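Long-range contacts in arginase (Thermus thermophilus, PDB 2EF5), which probably hydrolyses L-arginine to L-ornithine and urea, using two manganese ions bound in each subunit: residues A[88-93]-A[256-261]; A[75-80]-A[102-107]; A[157-162]-A[179-184]; A[109-114]-A[208-213]; A[227-232]-A[271-276]. All blocks are in the same frame, centred on the assembly; numbering follows the deposited sequence.

Contact 1: A[88-93]-A[256-261]; sequences FPIVLG and QSLDLV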
# COMPACT_ATOMS: atom_id res chain seq x y z
N PHE A 88 22.02 -41.63 -7.39
CA PHE A 88 21.96 -40.20 -7.11
C PHE A 88 23.20 -39.50 -7.66
O PHE A 88 24.33 -39.80 -7.24
CB PHE A 88 21.87 -39.98 -5.59
CG PHE A 88 21.57 -38.56 -5.20
CD1 PHE A 88 20.32 -38.21 -4.71
CD2 PHE A 88 22.55 -37.58 -5.29
CE1 PHE A 88 20.05 -36.90 -4.31
CE2 PHE A 88 22.29 -36.26 -4.89
CZ PHE A 88 21.05 -35.92 -4.40
N PRO A 89 23.02 -38.57 -8.61
CA PRO A 89 24.17 -37.87 -9.18
C PRO A 89 24.51 -36.54 -8.51
O PRO A 89 23.62 -35.72 -8.25
CB PRO A 89 23.75 -37.66 -10.63
CG PRO A 89 22.30 -37.31 -10.46
CD PRO A 89 21.82 -38.35 -9.43
N ILE A 90 25.79 -36.34 -8.25
CA ILE A 90 26.28 -35.10 -7.66
C ILE A 90 27.30 -34.57 -8.66
O ILE A 90 28.30 -35.23 -8.94
CB ILE A 90 27.00 -35.32 -6.32
CG1 ILE A 90 26.04 -35.88 -5.28
CG2 ILE A 90 27.59 -33.98 -5.85
CD1 ILE A 90 26.70 -36.17 -3.94
N VAL A 91 27.03 -33.39 -9.19
CA VAL A 91 27.92 -32.79 -10.17
C VAL A 91 28.74 -31.68 -9.51
O VAL A 91 28.19 -30.74 -8.95
CB VAL A 91 27.12 -32.21 -11.35
CG1 VAL A 91 28.07 -31.68 -12.41
CG2 VAL A 91 26.20 -33.30 -11.93
N LEU A 92 30.06 -31.82 -9.58
CA LEU A 92 30.99 -30.86 -9.00
C LEU A 92 31.35 -29.91 -10.11
O LEU A 92 31.75 -30.32 -11.19
CB LEU A 92 32.26 -31.56 -8.53
CG LEU A 92 32.05 -32.83 -7.72
CD1 LEU A 92 33.41 -33.39 -7.31
CD2 LEU A 92 31.20 -32.55 -6.49
N GLY A 93 31.23 -28.62 -9.85
CA GLY A 93 31.56 -27.76 -10.94
C GLY A 93 32.41 -26.55 -10.75
O GLY A 93 32.97 -26.26 -9.69
N GLN A 256 16.56 -35.84 -5.69
CA GLN A 256 17.13 -36.87 -6.56
C GLN A 256 18.48 -36.54 -7.20
O GLN A 256 19.14 -37.43 -7.74
CB GLN A 256 16.15 -37.19 -7.69
CG GLN A 256 15.83 -35.96 -8.54
CD GLN A 256 15.73 -36.27 -10.03
OE1 GLN A 256 14.89 -37.05 -10.46
NE2 GLN A 256 16.61 -35.65 -10.81
N SER A 257 18.88 -35.28 -7.18
CA SER A 257 20.16 -34.89 -7.79
C SER A 257 20.68 -33.58 -7.21
O SER A 257 19.92 -32.76 -6.71
CB SER A 257 20.00 -34.78 -9.31
OG SER A 257 18.88 -33.97 -9.64
N LEU A 258 21.99 -33.37 -7.32
CA LEU A 258 22.60 -32.18 -6.73
C LEU A 258 23.80 -31.63 -7.49
O LEU A 258 24.63 -32.39 -7.97
CB LEU A 258 23.04 -32.52 -5.30
CG LEU A 258 24.00 -31.56 -4.58
CD1 LEU A 258 23.23 -30.33 -4.15
CD2 LEU A 258 24.61 -32.24 -3.37
N ASP A 259 23.88 -30.30 -7.59
CA ASP A 259 25.04 -29.65 -8.20
C ASP A 259 25.72 -28.87 -7.08
O ASP A 259 25.05 -28.23 -6.27
CB ASP A 259 24.68 -28.61 -9.27
CG ASP A 259 23.78 -29.15 -10.36
OD1 ASP A 259 23.94 -30.31 -10.77
OD2 ASP A 259 22.92 -28.38 -10.82
N LEU A 260 27.05 -28.92 -7.04
CA LEU A 260 27.85 -28.18 -6.07
C LEU A 260 28.74 -27.35 -6.98
O LEU A 260 29.74 -27.84 -7.50
CB LEU A 260 28.69 -29.12 -5.21
CG LEU A 260 27.93 -30.08 -4.30
CD1 LEU A 260 28.93 -30.96 -3.56
CD2 LEU A 260 27.08 -29.30 -3.30
N VAL A 261 28.37 -26.09 -7.19
CA VAL A 261 29.09 -25.24 -8.13
C VAL A 261 29.73 -23.96 -7.61
O VAL A 261 29.53 -23.56 -6.47
CB VAL A 261 28.16 -24.82 -9.30
CG1 VAL A 261 27.56 -26.06 -9.97
CG2 VAL A 261 27.04 -23.93 -8.77
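Strands 88-93 and 256-261, meeting from Phe-88 and Gln-256 through to Gly-93 and Val-261, are neighbours in the central parallel sheet of the arginase alpha/beta fold. Their directions differ by 11°, and four backbone bonds join them. Leu-258 donates from N to Pro-89 O and accepts Val-91 N on its O. Leu-260 repeats this between Val-91 O and Gly-93 N, the last bond being 2.9 Å from Gly-93 N to Leu-260 O. On one face of the sheet Leu-260 CD1 sits between two partners, 4.0 Å from both Ile-90 CG2 and Leu-92 CD2. At the start of the pair, Phe-88 holds CG anti to its backbone N (chi1 -170°), and its ring covers the peptide joining Gln-256 to Ser-257. Phe-88 CE1 is 3.3 Å from Gln-256 C, and Ser-257 CA makes a CH-pi contact over the ring face. Phe-88 CE2 reaches Leu-258 CB at 3.8 Å. An alanine at Phe-88 would probably leave that peptide without its aromatic cover and open a gap beside Leu-258 CB. On the opposite face Asp-259 lies alongside Val-91, its carboxylate held by Ser-99, Ser-102 and Ser-215. Strand 2-8 flanks Phe-88 to Leu-92, strand 212-217 borders 256-261 on its far side, and helix 22-28 packs against Leu-92 and Leu-260.

Contact 2: A[75-80]-A[102-107]; sequences VLKERL and SVAGAA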
# COMPACT_ATOMS: atom_id res chain seq x y z
N VAL A 75 27.78 -33.42 -23.12
CA VAL A 75 28.44 -34.65 -22.71
C VAL A 75 27.96 -34.98 -21.30
O VAL A 75 27.69 -36.14 -20.99
CB VAL A 75 29.98 -34.48 -22.70
CG1 VAL A 75 30.64 -35.72 -22.12
CG2 VAL A 75 30.48 -34.24 -24.12
N LEU A 76 27.84 -33.96 -20.47
CA LEU A 76 27.37 -34.14 -19.09
C LEU A 76 25.94 -34.68 -19.09
O LEU A 76 25.63 -35.64 -18.39
CB LEU A 76 27.42 -32.81 -18.33
CG LEU A 76 26.83 -32.78 -16.92
CD1 LEU A 76 27.60 -33.75 -16.02
CD2 LEU A 76 26.91 -31.36 -16.37
N LYS A 77 25.06 -34.05 -19.87
CA LYS A 77 23.67 -34.48 -19.95
C LYS A 77 23.59 -35.96 -20.31
O LYS A 77 22.88 -36.72 -19.66
CB LYS A 77 22.92 -33.64 -20.98
CG LYS A 77 21.49 -34.09 -21.25
CD LYS A 77 20.88 -33.30 -22.40
CE LYS A 77 19.49 -33.82 -22.75
NZ LYS A 77 18.91 -33.06 -23.90
N GLU A 78 24.32 -36.35 -21.35
CA GLU A 78 24.31 -37.74 -21.81
C GLU A 78 24.85 -38.70 -20.76
O GLU A 78 24.33 -39.81 -20.60
CB GLU A 78 25.13 -37.86 -23.09
CG GLU A 78 24.71 -36.88 -24.16
CD GLU A 78 25.54 -36.99 -25.42
OE1 GLU A 78 26.79 -37.00 -25.31
OE2 GLU A 78 24.94 -37.05 -26.51
N ARG A 79 25.89 -38.27 -20.05
CA ARG A 79 26.50 -39.10 -19.02
C ARG A 79 25.52 -39.38 -17.89
O ARG A 79 25.44 -40.50 -17.39
CB ARG A 79 27.75 -38.42 -18.46
CG ARG A 79 28.47 -39.24 -17.42
CD ARG A 79 29.28 -40.37 -18.04
NE ARG A 79 29.46 -41.48 -17.11
CZ ARG A 79 30.55 -42.24 -17.06
NH1 ARG A 79 31.56 -42.01 -17.90
NH2 ARG A 79 30.63 -43.24 -16.19
N LEU A 80 24.76 -38.36 -17.49
CA LEU A 80 23.79 -38.51 -16.41
C LEU A 80 22.55 -39.29 -16.85
O LEU A 80 22.02 -40.11 -16.10
CB LEU A 80 23.37 -37.13 -15.88
CG LEU A 80 24.45 -36.27 -15.20
CD1 LEU A 80 23.82 -34.97 -14.70
CD2 LEU A 80 25.08 -37.03 -14.04
N SER A 102 23.39 -30.74 -16.38
CA SER A 102 23.09 -31.59 -15.22
C SER A 102 21.60 -31.74 -14.97
O SER A 102 21.12 -32.86 -14.77
CB SER A 102 23.79 -31.06 -13.96
OG SER A 102 23.24 -29.84 -13.52
N VAL A 103 20.86 -30.64 -15.00
CA VAL A 103 19.42 -30.70 -14.77
C VAL A 103 18.71 -31.46 -15.88
O VAL A 103 17.92 -32.35 -15.60
CB VAL A 103 18.81 -29.28 -14.64
CG1 VAL A 103 17.29 -29.38 -14.45
CG2 VAL A 103 19.43 -28.55 -13.46
N ALA A 104 19.02 -31.12 -17.13
CA ALA A 104 18.41 -31.78 -18.28
C ALA A 104 18.73 -33.27 -18.26
O ALA A 104 17.88 -34.11 -18.56
CB ALA A 104 18.92 -31.16 -19.57
N GLY A 105 19.97 -33.61 -17.90
CA GLY A 105 20.37 -35.00 -17.86
C GLY A 105 19.76 -35.76 -16.70
O GLY A 105 19.24 -36.86 -16.89
N ALA A 106 19.81 -35.17 -15.50
CA ALA A 106 19.26 -35.80 -14.30
C ALA A 106 17.74 -35.91 -14.31
O ALA A 106 17.17 -36.75 -13.61
CB ALA A 106 19.72 -35.04 -13.05
N ALA A 107 17.08 -35.05 -15.08
CA ALA A 107 15.63 -35.05 -15.16
C ALA A 107 15.09 -36.31 -15.82
O ALA A 107 13.97 -36.74 -15.55
CB ALA A 107 15.15 -33.82 -15.91
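Ser-102 meets two leucines of helix 75-80. Leu-76 CD2 lies 3.6 Å from Ser-102 N, and Leu-80 CD1 presses against the backbone, 3.5 Å from Ser-102 CA, a tight carbon pair. The Ser-102 hydroxyl is engaged by Asp-259. Next along the helix, Ala-104 turns CB to the aliphatic part of Lys-77, whose CD is 4.1 Å from Ala-104 CB. Gly-105 forms the closest backbone approach: Lys-77 O is 3.5 Å from Gly-105 CA, and a CB on this residue would run into that oxygen. Lys-77 CG rests 3.7 Å from Gly-105 CA, and beyond CG the chain runs extended to NZ, which bonds to Val-153 O. An alanine at Lys-77 would probably strip this cover from Ala-104 and Gly-105 and leave Val-153 O without its ammonium partner. Ala-106 closes the contact, with Leu-80 CD1 4.4 Å from Ala-106 CB. Segments 75-80 and 102-107 run nearly parallel at -21°, axes 7.4 Å apart, in helices 66-81 and 99-107 before and after strand 87-93. No hydrogen bond spans the pair, which implies that close fit of small residues against leucine and lysine methylenes carries it.

Contact 3: A[157-162]-A[179-184]; sequences VDPKDV and KEAGVR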
# COMPACT_ATOMS: atom_id res chain seq x y z
N VAL A 157 12.80 -27.64 -17.66
CA VAL A 157 11.92 -27.39 -16.53
C VAL A 157 10.93 -26.28 -16.80
O VAL A 157 11.23 -25.33 -17.53
CB VAL A 157 12.71 -27.03 -15.26
CG1 VAL A 157 13.36 -25.67 -15.43
CG2 VAL A 157 11.80 -27.03 -14.04
N ASP A 158 9.74 -26.40 -16.23
CA ASP A 158 8.72 -25.37 -16.39
C ASP A 158 9.02 -24.32 -15.33
O ASP A 158 9.27 -24.66 -14.18
CB ASP A 158 7.33 -25.96 -16.14
CG ASP A 158 6.21 -24.97 -16.42
OD1 ASP A 158 6.21 -23.87 -15.84
OD2 ASP A 158 5.32 -25.30 -17.24
N PRO A 159 9.01 -23.03 -15.71
CA PRO A 159 9.29 -21.94 -14.78
C PRO A 159 8.52 -22.05 -13.47
O PRO A 159 8.98 -21.59 -12.42
CB PRO A 159 8.88 -20.70 -15.57
CG PRO A 159 9.18 -21.09 -16.98
CD PRO A 159 8.66 -22.51 -17.04
N LYS A 160 7.34 -22.67 -13.52
CA LYS A 160 6.51 -22.82 -12.34
C LYS A 160 6.99 -23.91 -11.40
O LYS A 160 6.51 -24.02 -10.27
CB LYS A 160 5.06 -23.07 -12.75
CG LYS A 160 4.44 -21.88 -13.50
CD LYS A 160 2.95 -22.07 -13.77
CE LYS A 160 2.36 -20.81 -14.39
NZ LYS A 160 0.89 -20.94 -14.61
N ASP A 161 7.95 -24.73 -11.85
CA ASP A 161 8.49 -25.79 -11.02
C ASP A 161 9.90 -25.40 -10.56
O ASP A 161 10.72 -26.25 -10.24
CB ASP A 161 8.53 -27.12 -11.77
CG ASP A 161 7.15 -27.60 -12.19
OD1 ASP A 161 6.21 -27.45 -11.39
OD2 ASP A 161 7.01 -28.13 -13.31
N VAL A 162 10.16 -24.09 -10.55
CA VAL A 162 11.45 -23.56 -10.14
C VAL A 162 11.30 -22.64 -8.93
O VAL A 162 10.36 -21.86 -8.85
CB VAL A 162 12.13 -22.75 -11.27
CG1 VAL A 162 13.40 -22.06 -10.74
CG2 VAL A 162 12.48 -23.66 -12.45
N LYS A 179 9.59 -12.25 -13.29
CA LYS A 179 8.18 -11.94 -13.05
C LYS A 179 7.31 -12.44 -14.20
O LYS A 179 6.25 -13.04 -13.98
CB LYS A 179 7.98 -10.44 -12.84
CG LYS A 179 8.49 -9.97 -11.49
CD LYS A 179 7.88 -8.64 -11.10
CE LYS A 179 8.08 -8.38 -9.61
NZ LYS A 179 7.45 -9.45 -8.77
N GLU A 180 7.75 -12.20 -15.43
CA GLU A 180 7.01 -12.65 -16.61
C GLU A 180 6.82 -14.16 -16.56
O GLU A 180 5.72 -14.66 -16.81
CB GLU A 180 7.78 -12.29 -17.88
CG GLU A 180 7.46 -10.92 -18.47
CD GLU A 180 8.32 -10.60 -19.69
OE1 GLU A 180 8.53 -11.50 -20.53
OE2 GLU A 180 8.77 -9.44 -19.81
N ALA A 181 7.89 -14.87 -16.25
CA ALA A 181 7.87 -16.33 -16.21
C ALA A 181 7.13 -16.89 -14.99
O ALA A 181 6.76 -18.06 -14.98
CB ALA A 181 9.29 -16.88 -16.25
N GLY A 182 6.93 -16.07 -13.97
CA GLY A 182 6.23 -16.54 -12.78
C GLY A 182 7.05 -17.45 -11.88
O GLY A 182 6.52 -18.36 -11.25
N VAL A 183 8.35 -17.20 -11.82
CA VAL A 183 9.24 -17.99 -10.98
C VAL A 183 9.12 -17.55 -9.52
O VAL A 183 9.13 -16.36 -9.22
CB VAL A 183 10.72 -17.84 -11.44
CG1 VAL A 183 11.65 -18.53 -10.45
CG2 VAL A 183 10.89 -18.43 -12.83
N ARG A 184 8.98 -18.52 -8.62
CA ARG A 184 8.88 -18.21 -7.19
C ARG A 184 10.29 -17.85 -6.71
O ARG A 184 11.21 -18.66 -6.82
CB ARG A 184 8.37 -19.43 -6.42
CG ARG A 184 8.37 -19.28 -4.90
CD ARG A 184 7.42 -18.18 -4.44
NE ARG A 184 6.04 -18.48 -4.77
CZ ARG A 184 5.28 -19.37 -4.13
NH1 ARG A 184 5.77 -20.05 -3.10
NH2 ARG A 184 4.03 -19.57 -4.53
O HOH W 1 7.89 -21.03 -9.56
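Pro-159 meets Ala-181 and Val-183 with no aromatic ring in play, and the flat groups are peptide planes and one carboxylate. The Ala-181 carbonyl is approached obliquely, from out of its plane, by Pro-159 CB, which comes to 3.4 Å of Ala-181 O. The Asp-158 carboxylate uses the anti lone pair of OD1 to accept Lys-160 N at 2.8 Å, an Asx turn that fixes the short 3-10 segment carrying Pro-159. Around the carbonyl contact the packing is apolar. Pro-159 CB lies 3.9 Å from Ala-181 CB, and Val-183 straddles the rest of the interface. With chi1 at 173°, Val-183 CG1 is anti to the backbone N and reaches Val-162 CG1 at 4.0 Å, while the other branch, Val-183 CG2, sits 3.7 Å from Pro-159 O. No direct hydrogen bond crosses between the segments; water 1 does the joining instead. It accepts from Arg-184 N at 2.9 Å and is bonded to Val-162 O at 2.7 Å and to Pro-159 O. Gly-182, with phi of 75°, is the C-prime residue of a Schellman motif that ends helix 172-181 and turns the chain toward strand 184-187. The contact therefore lies at the closing bend of a beta-alpha-beta crossover between the neighbouring strands 162-167 and 184-187. Helix 138-142 touches Val-162 through Leu-139, and Lys-179 reaches Phe-290 of the second subunit in a cation-pi contact.

Contact 4: A[109-114]-A[208-213]; sequences GRRVGV and QGLPLH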
# COMPACT_ATOMS: atom_id res chain seq x y z
N GLY A 109 13.95 -36.81 -18.73
CA GLY A 109 12.72 -36.60 -19.48
C GLY A 109 11.46 -36.43 -18.66
O GLY A 109 10.39 -36.17 -19.22
N ARG A 110 11.55 -36.56 -17.35
CA ARG A 110 10.38 -36.40 -16.50
C ARG A 110 10.33 -35.02 -15.86
O ARG A 110 11.32 -34.30 -15.84
CB ARG A 110 10.34 -37.49 -15.42
CG ARG A 110 9.07 -37.47 -14.55
CD ARG A 110 7.79 -37.26 -15.37
NE ARG A 110 7.62 -38.25 -16.43
CZ ARG A 110 7.26 -39.52 -16.22
NH1 ARG A 110 7.02 -39.95 -14.99
NH2 ARG A 110 7.13 -40.35 -17.24
N ARG A 111 9.16 -34.67 -15.34
CA ARG A 111 8.95 -33.38 -14.70
C ARG A 111 9.66 -33.35 -13.34
O ARG A 111 9.38 -34.18 -12.48
CB ARG A 111 7.45 -33.14 -14.50
CG ARG A 111 7.11 -31.79 -13.90
CD ARG A 111 5.63 -31.70 -13.56
NE ARG A 111 5.29 -30.40 -12.98
CZ ARG A 111 4.11 -30.09 -12.45
NH1 ARG A 111 3.14 -31.00 -12.41
NH2 ARG A 111 3.90 -28.88 -11.96
N VAL A 112 10.56 -32.40 -13.16
CA VAL A 112 11.29 -32.28 -11.90
C VAL A 112 11.25 -30.86 -11.37
O VAL A 112 11.18 -29.90 -12.14
CB VAL A 112 12.77 -32.69 -12.05
CG1 VAL A 112 12.88 -34.12 -12.58
CG2 VAL A 112 13.48 -31.71 -13.00
N GLY A 113 11.27 -30.72 -10.05
CA GLY A 113 11.28 -29.40 -9.46
C GLY A 113 12.73 -28.98 -9.32
O GLY A 113 13.60 -29.83 -9.12
N VAL A 114 13.01 -27.69 -9.44
CA VAL A 114 14.38 -27.20 -9.32
C VAL A 114 14.52 -26.19 -8.19
O VAL A 114 13.85 -25.16 -8.20
CB VAL A 114 14.86 -26.54 -10.63
CG1 VAL A 114 16.27 -25.95 -10.45
CG2 VAL A 114 14.85 -27.56 -11.76
N GLN A 208 5.34 -29.67 -4.56
CA GLN A 208 4.80 -30.92 -4.04
C GLN A 208 4.63 -32.03 -5.08
O GLN A 208 4.29 -31.76 -6.24
CB GLN A 208 3.47 -30.67 -3.32
CG GLN A 208 2.32 -30.24 -4.23
CD GLN A 208 1.06 -29.94 -3.45
OE1 GLN A 208 0.62 -30.74 -2.61
NE2 GLN A 208 0.46 -28.78 -3.71
N GLY A 209 4.90 -33.26 -4.66
CA GLY A 209 4.77 -34.41 -5.54
C GLY A 209 5.83 -34.59 -6.61
O GLY A 209 5.78 -35.57 -7.36
N LEU A 210 6.80 -33.69 -6.68
CA LEU A 210 7.84 -33.78 -7.70
C LEU A 210 9.21 -34.17 -7.18
O LEU A 210 9.56 -33.86 -6.04
CB LEU A 210 8.00 -32.43 -8.40
CG LEU A 210 6.83 -31.76 -9.11
CD1 LEU A 210 7.27 -30.41 -9.64
CD2 LEU A 210 6.33 -32.65 -10.25
N PRO A 211 9.99 -34.88 -8.00
CA PRO A 211 11.33 -35.26 -7.56
C PRO A 211 12.07 -33.92 -7.60
O PRO A 211 11.75 -33.06 -8.42
CB PRO A 211 11.80 -36.22 -8.65
CG PRO A 211 11.03 -35.77 -9.87
CD PRO A 211 9.66 -35.50 -9.30
N LEU A 212 13.05 -33.73 -6.73
CA LEU A 212 13.73 -32.45 -6.68
C LEU A 212 15.21 -32.46 -7.03
O LEU A 212 15.96 -33.33 -6.59
CB LEU A 212 13.55 -31.85 -5.30
CG LEU A 212 12.11 -31.69 -4.81
CD1 LEU A 212 12.13 -31.25 -3.35
CD2 LEU A 212 11.37 -30.68 -5.68
N HIS A 213 15.61 -31.46 -7.82
CA HIS A 213 17.01 -31.29 -8.19
C HIS A 213 17.47 -30.03 -7.45
O HIS A 213 16.86 -28.97 -7.57
CB HIS A 213 17.18 -31.06 -9.69
CG HIS A 213 18.59 -30.75 -10.09
ND1 HIS A 213 19.13 -29.49 -9.98
CD2 HIS A 213 19.59 -31.55 -10.53
CE1 HIS A 213 20.41 -29.52 -10.33
NE2 HIS A 213 20.71 -30.76 -10.66
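Gly-113 is bonded to the 208-213 segment through both its N and its O. Its N donates to Pro-211 O at 2.9 Å, and its O accepts His-213 N, also at 2.9 Å. Leu-212, between the two bonded residues, turns its own backbone the other way, to Arg-254 and Gln-256, while Val-114 pairs with Asp-161 and Val-163. This is how strands 113-117 and 212-217 start as parallel neighbours in the arginase sheet, each following a loop. A CB on Gly-113 would clash with Leu-212 CD2, which already lies 4.0 Å from Gly-113 CA. Before the strands, Arg-111 runs extended from CG to NE across Leu-210. Leu-210 CD2 touches Arg-111 CD at 3.5 Å and also sits over one face of the guanidinium. The charge is met by Asp-161, which forms a salt bridge with Arg-111 NH2, and Leu-210 O accepts from Arg-254 NH1. The Val-112 and Pro-211 side chains cross at about a right angle: with chi1 at -58°, Val-112 CG1 stands anti to the carbonyl carbon and comes 3.7 Å from Pro-211 CG.

Contact 5: A[227-232]-A[271-276]; sequences PGVGTP and NRTAEM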
# COMPACT_ATOMS: atom_id res chain seq x y z
N PRO A 227 34.45 -17.39 1.22
CA PRO A 227 35.17 -16.40 0.40
C PRO A 227 35.53 -16.94 -0.98
O PRO A 227 35.66 -16.18 -1.93
CB PRO A 227 36.40 -16.10 1.24
CG PRO A 227 36.70 -17.43 1.86
CD PRO A 227 35.31 -17.86 2.33
N GLY A 228 35.69 -18.26 -1.08
CA GLY A 228 36.08 -18.87 -2.35
C GLY A 228 35.03 -18.91 -3.44
O GLY A 228 34.64 -19.98 -3.89
N VAL A 229 34.58 -17.73 -3.88
CA VAL A 229 33.58 -17.63 -4.94
C VAL A 229 33.89 -16.46 -5.86
O VAL A 229 34.43 -15.44 -5.44
CB VAL A 229 32.15 -17.44 -4.35
CG1 VAL A 229 31.83 -18.58 -3.39
CG2 VAL A 229 32.05 -16.10 -3.64
N GLY A 230 33.55 -16.62 -7.14
CA GLY A 230 33.82 -15.58 -8.11
C GLY A 230 33.08 -14.27 -7.90
O GLY A 230 33.67 -13.19 -8.04
N THR A 231 31.80 -14.34 -7.58
CA THR A 231 31.02 -13.13 -7.38
C THR A 231 30.40 -13.06 -5.99
O THR A 231 29.20 -13.28 -5.81
CB THR A 231 29.91 -13.02 -8.45
OG1 THR A 231 30.46 -13.30 -9.74
CG2 THR A 231 29.32 -11.62 -8.46
N PRO A 232 31.22 -12.76 -4.97
CA PRO A 232 30.73 -12.67 -3.60
C PRO A 232 29.78 -11.49 -3.41
O PRO A 232 29.98 -10.41 -3.96
CB PRO A 232 32.01 -12.52 -2.78
CG PRO A 232 32.90 -11.76 -3.72
CD PRO A 232 32.67 -12.46 -5.03
N ASN A 271 40.63 -23.87 1.70
CA ASN A 271 39.60 -24.72 1.13
C ASN A 271 38.31 -24.77 1.95
O ASN A 271 37.52 -25.70 1.78
CB ASN A 271 40.16 -26.15 0.99
CG ASN A 271 39.50 -26.93 -0.12
OD1 ASN A 271 39.22 -26.38 -1.19
ND2 ASN A 271 39.26 -28.22 0.10
N ARG A 272 38.08 -23.78 2.81
CA ARG A 272 36.89 -23.82 3.65
C ARG A 272 35.56 -23.72 2.92
O ARG A 272 34.53 -24.19 3.42
CB ARG A 272 36.96 -22.75 4.75
CG ARG A 272 36.87 -21.32 4.28
CD ARG A 272 37.10 -20.40 5.48
NE ARG A 272 36.76 -19.01 5.21
CZ ARG A 272 36.83 -18.03 6.10
NH1 ARG A 272 37.25 -18.29 7.33
NH2 ARG A 272 36.49 -16.79 5.77
N THR A 273 35.57 -23.13 1.73
CA THR A 273 34.34 -23.01 0.97
C THR A 273 33.96 -24.38 0.43
O THR A 273 32.79 -24.78 0.46
CB THR A 273 34.49 -22.01 -0.19
OG1 THR A 273 34.82 -20.73 0.35
CG2 THR A 273 33.18 -21.91 -0.98
N ALA A 274 34.95 -25.11 -0.06
CA ALA A 274 34.70 -26.45 -0.58
C ALA A 274 34.24 -27.36 0.57
O ALA A 274 33.34 -28.18 0.41
CB ALA A 274 35.97 -27.02 -1.22
N GLU A 275 34.87 -27.20 1.74
CA GLU A 275 34.50 -28.01 2.89
C GLU A 275 33.07 -27.68 3.30
O GLU A 275 32.31 -28.56 3.72
CB GLU A 275 35.46 -27.77 4.07
CG GLU A 275 36.92 -28.06 3.70
CD GLU A 275 37.90 -27.79 4.82
OE1 GLU A 275 37.60 -26.94 5.70
OE2 GLU A 275 38.99 -28.41 4.82
N MET A 276 32.69 -26.41 3.16
CA MET A 276 31.34 -25.97 3.48
C MET A 276 30.33 -26.71 2.62
O MET A 276 29.36 -27.28 3.13
CB MET A 276 31.17 -24.47 3.22
CG MET A 276 31.71 -23.53 4.29
SD MET A 276 30.66 -23.46 5.76
CE MET A 276 29.01 -23.58 5.04
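Thr-273 turns OG1 anti to its carbonyl carbon (chi1 -60°), which sets the hydroxyl before Gly-228, while Arg-272 places CG between its backbone N and carbonyl carbon (chi1 68°) and then extends to NE beside Pro-227. Gly-228 N donates to Thr-273 OG1 at 3.0 Å, the only hydrogen bond between the segments, and a bent one at 144°. The same hydroxyl is hydrogen-bonded to Asp-268 OD1, so two partners grip it and hold its rotation. The methyl branch is used as well: Thr-273 CG2 lies 3.8 Å from Gly-228 O and 4.3 Å from Val-229 CG1. Gly-228 is the centre of an inverse gamma turn, closed by the bond of Val-229 N to Pro-227 O at 2.7 Å, and a CB on it would press on Thr-273 OG1. The turn belongs to the long loop between strand 212-217 and helix 239-252, and it is fastened here to the first turn of helix 272-284. The backbone of Gly-228 is also bonded to that of Asn-264. Pro-227 CD also meets the edge of the Arg-272 guanidinium, in its plane and 3.4 Å from Arg-272 NE, the two side chains crossing at about a right angle. The guanidinium charge is paired through Arg-272 NH2 with Glu-269. At the end of the turn, the Val-229 side chain comes to about 4 Å from that of Asp-219 and about 5 Å from that of Asp-217, both ligands of manganese.

How the contacts relate
Contacts 1 and 4 belong to one sheet, since strand 255-261 lies beside 212-217, and Gln-256 N bonds to Leu-212 O at 2.7 Å. Contact 2 packs on that sheet: Gln-256 NE2 of contact 1 probably hydrogen-bonds to Ala-106 O at 3.1 Å, and Val-103 packs on His-213 and Val-114 of contact 4. Contact 3 joins contact 4 through a probable hydrogen bond between Val-114 N and Asp-161 O at 2.8 Å. Contact 5 stands apart, its nearest atoms about 16 Å from contact 4 and about 6 Å from contact 1. Contacts 1 and 5 come closest to the manganese site, with the Val-261 side chain about 5 Å and that of Val-229 about 7 Å from a bound ion.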